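Cytosol aminopeptidase (Coxiella burnetii, PDB 3IJ3) probably acts as a manganese-dependent metalloaminopeptidase of the M17 family, removing residues from the N-terminal ends of peptides. Local coordinates at residues P42-P45 against D46-P49; D165-T168 against T169-I173. All blocks are in the same frame, centred on the assembly; numbering follows the deposited sequence.

Interaction 1 and interaction 2 both hold together a short run of one chain, at two separate places in the chain. Residues 42-49 turn from the end of strand 38-43 into helix 48-52, within the N-terminal domain and about 34 Å from the centre of the chain. Residues 165-173 are successive turns of helix 157-178, only about 10 Å from that centre. The two lie about 33 Å apart between centres and about 19 Å between nearest atoms, so they do not touch. Neither includes the lithium site formed by Lys250, Asp255, Asp273 and Glu334, although interaction 2 packs on helix 275-289, which begins just after Asp273.

Interaction 1 of 2, residues P42-P45 against D46-P49; sequences PMMP and DELP
Where the chain leaves its strand, two backbone bonds close successive turns, Met44-Glu47 and Pro45-Leu48: Glu47 N bonds Met44 O at 3.1 Å, and Leu48 N bonds Pro45 O at 3.3 Å, while a second, longer bond from Leu48 N to Met44 O is weak. Met43 turns its sulfur to the backbone and CB of Glu47-Leu48. Its CG stands anti to the backbone N (chi1 -177°) and the chain then bends at both following torsions, which brings SD to 3.7 Å from Leu48 N and 3.9 Å from Glu47 CB. One atom back, Met43 CG packs 4.0 Å from Leu48 CD1, the two side chains crossing at about a right angle, both buried. This is a strand-to-helix connection: strand 38-43, inside the mixed sheet of the N-terminal domain, hands over to helix 48-52. Pro45 and Asp46, both with helical backbone angles, occupy the central positions of the turn closed by Glu47 N and Met44 O, and Met43 remains tied by backbone bonds to Leu90 of strand 85-91 and to Val92 just after it. Glu47 folds back beside Met44 with a bend in its chain (chi2 68°), and its OE1 comes within 3.5 Å of Met44 CB. That oxygen is hydrogen-bonded to Tyr95 OH, which also bonds Met44 N, and the tyrosine hydroxyl thereby links the two sides of the turn. Pro49 CD lies 3.3 Å from Pro45 O, proline having no N-H to give that carbonyl.

Interaction 2 of 2, residues D165-T168 against T169-I173; sequences DWLT and TIYLI
Residues 165-173 make an intrahelical contact in the middle of helix 157-178, buried between helices 123-135, 275-289 and 470-481. Leu167 and Tyr171 pair one turn apart. The leucine lays CG over one face of the phenol ring, a CH-pi contact 4.1 Å from the centroid and 22° off the ring normal, displaced toward the rim, while Leu167 CD1 reaches Tyr171 CE1 at 3.6 Å. Beyond the ring, Tyr171 OH bonds Gly134 O, and Tyr138 meets the ring edge-to-face, so the phenol is held at several points. On another side of the helix Ile170 sends CD1 to Trp166 CE3, 4.1 Å away, meeting the indole obliquely; Leu131 and Leu470 also pack on that tryptophan. Backbone bonds from Ile170 N to Trp166 O at 2.9 Å, Tyr171 N to Leu167 O at 2.8 Å and Leu172 N to Thr168 O at 3.0 Å continue the i to i+4 pattern. The polar groups are those of Asp165, Thr168 and Thr169. Asp165 OD2 makes a salt bridge to Lys161 NZ and accepts a hydrogen bond from Gln290 NE2. Thr169 OG1 bonds Arg285 NH1, which also bonds Thr168 OG1. With OG1 beside its own backbone N (chi1 -63°), Thr169 turns the hydroxyl back to Asp165 O, 2.7 Å away, and Thr169 N bonds the same oxygen at 3.1 Å. The two donors approach from opposite faces of the carbonyl plane, the i to i+4 threonine hydroxyl-to-carbonyl bond of alpha-helices, here where helix 157-178 packs on helix 275-289.

Interaction 1 of 2, residues P42-P45 against D46-P49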
loop_
_atom_site.group_PDB
_atom_site.type_symbol
_atom_site.label_atom_id
_atom_site.label_comp_id
_atom_site.label_asym_id
_atom_site.label_seq_id
_atom_site.Cartn_x
_atom_site.Cartn_y
_atom_site.Cartn_z
ATOM N N PRO A 42 4.133 51.872 -0.974
ATOM C CA PRO A 42 5.046 50.780 -0.661
ATOM C C PRO A 42 6.268 51.294 0.102
ATOM O O PRO A 42 6.696 52.449 -0.076
ATOM C CB PRO A 42 5.447 50.242 -2.045
ATOM C CG PRO A 42 5.366 51.432 -2.924
ATOM C CD PRO A 42 4.187 52.227 -2.405
ATOM N N MET A 43 6.830 50.435 0.939
ATOM C CA MET A 43 7.955 50.815 1.768
ATOM C C MET A 43 8.849 49.627 2.079
ATOM O O MET A 43 8.377 48.520 2.291
ATOM C CB MET A 43 7.403 51.394 3.092
ATOM C CG MET A 43 8.442 51.927 4.106
ATOM S SD MET A 43 9.460 53.243 3.449
ATOM C CE MET A 43 8.295 54.560 3.080
ATOM N N MET A 44 10.155 49.866 2.061
ATOM C CA MET A 44 11.126 48.858 2.444
ATOM C C MET A 44 11.820 49.381 3.691
ATOM O O MET A 44 11.863 50.599 3.914
ATOM C CB MET A 44 12.123 48.564 1.323
ATOM C CG MET A 44 11.487 47.900 0.125
ATOM S SD MET A 44 12.680 47.244 -1.034
ATOM C CE MET A 44 13.310 45.820 -0.137
ATOM N N PRO A 45 12.346 48.471 4.523
ATOM C CA PRO A 45 13.003 48.859 5.762
ATOM C C PRO A 45 14.051 49.957 5.637
ATOM O O PRO A 45 14.086 50.871 6.464
ATOM C CB PRO A 45 13.663 47.558 6.220
ATOM C CG PRO A 45 12.804 46.501 5.673
ATOM C CD PRO A 45 12.299 47.006 4.362
ATOM N N ASP A 46 14.900 49.869 4.614
ATOM C CA ASP A 46 15.981 50.838 4.446
ATOM C C ASP A 46 15.529 52.257 4.185
ATOM O O ASP A 46 16.256 53.200 4.513
ATOM C CB ASP A 46 16.940 50.404 3.329
ATOM C CG ASP A 46 17.796 49.183 3.712
ATOM O OD1 ASP A 46 17.781 48.744 4.888
ATOM O OD2 ASP A 46 18.505 48.675 2.826
ATOM N N GLU A 47 14.351 52.421 3.595
ATOM C CA GLU A 47 13.848 53.762 3.278
ATOM C C GLU A 47 12.989 54.376 4.366
ATOM O O GLU A 47 12.716 55.573 4.343
ATOM C CB GLU A 47 13.044 53.754 1.964
ATOM C CG GLU A 47 13.915 53.712 0.702
ATOM C CD GLU A 47 14.657 52.407 0.546
ATOM O OE1 GLU A 47 13.985 51.359 0.528
ATOM O OE2 GLU A 47 15.903 52.437 0.418
ATOM N N LEU A 48 12.575 53.571 5.330
ATOM C CA LEU A 48 11.647 54.061 6.351
ATOM C C LEU A 48 12.191 55.199 7.233
ATOM O O LEU A 48 11.492 56.192 7.442
ATOM C CB LEU A 48 11.085 52.881 7.166
ATOM C CG LEU A 48 10.002 53.170 8.197
ATOM C CD1 LEU A 48 8.839 53.918 7.574
ATOM C CD2 LEU A 48 9.546 51.841 8.838
ATOM N N PRO A 49 13.446 55.090 7.714
ATOM C CA PRO A 49 13.974 56.150 8.574
ATOM C C PRO A 49 13.970 57.526 7.910
ATOM O O PRO A 49 13.516 58.498 8.518
ATOM C CB PRO A 49 15.404 55.677 8.869
ATOM C CG PRO A 49 15.328 54.211 8.770
ATOM C CD PRO A 49 14.369 53.945 7.644
#

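Interaction 2 of 2, residues D165-T168 against T169-I173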
loop_
_atom_site.group_PDB
_atom_site.type_symbol
_atom_site.label_atom_id
_atom_site.label_comp_id
_atom_site.label_asym_id
_atom_site.label_seq_id
_atom_site.Cartn_x
_atom_site.Cartn_y
_atom_site.Cartn_z
ATOM N N ASP A 165 -9.330 43.939 -18.435
ATOM C CA ASP A 165 -9.265 42.815 -19.378
ATOM C C ASP A 165 -8.585 41.625 -18.667
ATOM O O ASP A 165 -9.091 40.495 -18.705
ATOM C CB ASP A 165 -8.473 43.155 -20.661
ATOM C CG ASP A 165 -9.242 44.033 -21.653
ATOM O OD1 ASP A 165 -10.442 44.296 -21.440
ATOM O OD2 ASP A 165 -8.633 44.447 -22.666
ATOM N N TRP A 166 -7.443 41.871 -18.022
ATOM C CA TRP A 166 -6.756 40.795 -17.321
ATOM C C TRP A 166 -7.518 40.263 -16.113
ATOM O O TRP A 166 -7.577 39.056 -15.922
ATOM C CB TRP A 166 -5.318 41.175 -16.897
ATOM C CG TRP A 166 -4.320 40.940 -17.968
ATOM C CD1 TRP A 166 -3.575 41.871 -18.620
ATOM C CD2 TRP A 166 -3.970 39.671 -18.538
ATOM N NE1 TRP A 166 -2.775 41.264 -19.558
ATOM C CE2 TRP A 166 -2.999 39.911 -19.522
ATOM C CE3 TRP A 166 -4.383 38.361 -18.302
ATOM C CZ2 TRP A 166 -2.440 38.884 -20.278
ATOM C CZ3 TRP A 166 -3.837 37.338 -19.055
ATOM C CH2 TRP A 166 -2.868 37.606 -20.027
ATOM N N LEU A 167 -8.075 41.156 -15.302
ATOM C CA LEU A 167 -8.772 40.748 -14.096
ATOM C C LEU A 167 -9.983 39.898 -14.429
ATOM O O LEU A 167 -10.173 38.821 -13.851
ATOM C CB LEU A 167 -9.209 41.963 -13.285
ATOM C CG LEU A 167 -9.976 41.618 -11.997
ATOM C CD1 LEU A 167 -9.145 41.885 -10.801
ATOM C CD2 LEU A 167 -11.229 42.476 -11.906
ATOM N N THR A 168 -10.798 40.364 -15.385
ATOM C CA THR A 168 -11.989 39.634 -15.769
ATOM C C THR A 168 -11.649 38.283 -16.388
ATOM O O THR A 168 -12.339 37.296 -16.155
ATOM C CB THR A 168 -12.913 40.446 -16.685
ATOM O OG1 THR A 168 -12.245 40.777 -17.916
ATOM C CG2 THR A 168 -13.409 41.725 -15.940
ATOM N N THR A 169 -10.551 38.226 -17.133
ATOM C CA THR A 169 -10.131 36.970 -17.766
ATOM C C THR A 169 -9.608 35.993 -16.697
ATOM O O THR A 169 -9.927 34.808 -16.724
ATOM C CB THR A 169 -9.052 37.242 -18.820
ATOM O OG1 THR A 169 -9.615 38.074 -19.868
ATOM C CG2 THR A 169 -8.524 35.940 -19.395
ATOM N N ILE A 170 -8.802 36.485 -15.761
ATOM C CA ILE A 170 -8.285 35.610 -14.687
ATOM C C ILE A 170 -9.434 35.144 -13.789
ATOM O O ILE A 170 -9.442 33.982 -13.369
ATOM C CB ILE A 170 -7.131 36.267 -13.906
ATOM C CG1 ILE A 170 -5.927 36.460 -14.849
ATOM C CG2 ILE A 170 -6.776 35.426 -12.643
ATOM C CD1 ILE A 170 -4.848 37.394 -14.319
ATOM N N TYR A 171 -10.370 36.037 -13.481
ATOM C CA TYR A 171 -11.558 35.661 -12.711
ATOM C C TYR A 171 -12.353 34.550 -13.411
ATOM O O TYR A 171 -12.873 33.619 -12.754
ATOM C CB TYR A 171 -12.444 36.862 -12.459
ATOM C CG TYR A 171 -12.090 37.690 -11.218
ATOM C CD1 TYR A 171 -10.772 37.886 -10.807
ATOM C CD2 TYR A 171 -13.089 38.339 -10.519
ATOM C CE1 TYR A 171 -10.473 38.696 -9.676
ATOM C CE2 TYR A 171 -12.806 39.130 -9.419
ATOM C CZ TYR A 171 -11.503 39.299 -8.994
ATOM O OH TYR A 171 -11.281 40.125 -7.885
ATOM N N LEU A 172 -12.477 34.650 -14.735
ATOM C CA LEU A 172 -13.177 33.634 -15.510
ATOM C C LEU A 172 -12.475 32.277 -15.350
ATOM O O LEU A 172 -13.120 31.255 -15.113
ATOM C CB LEU A 172 -13.257 34.017 -16.985
ATOM C CG LEU A 172 -13.827 32.975 -17.936
ATOM C CD1 LEU A 172 -15.290 32.658 -17.558
ATOM C CD2 LEU A 172 -13.738 33.518 -19.394
ATOM N N ILE A 173 -11.147 32.268 -15.519
ATOM C CA ILE A 173 -10.353 31.038 -15.381
ATOM C C ILE A 173 -10.533 30.438 -13.992
ATOM O O ILE A 173 -10.793 29.231 -13.850
ATOM C CB ILE A 173 -8.860 31.310 -15.685
ATOM C CG1 ILE A 173 -8.691 31.635 -17.166
ATOM C CG2 ILE A 173 -7.973 30.102 -15.330
ATOM C CD1 ILE A 173 -7.317 32.148 -17.555
#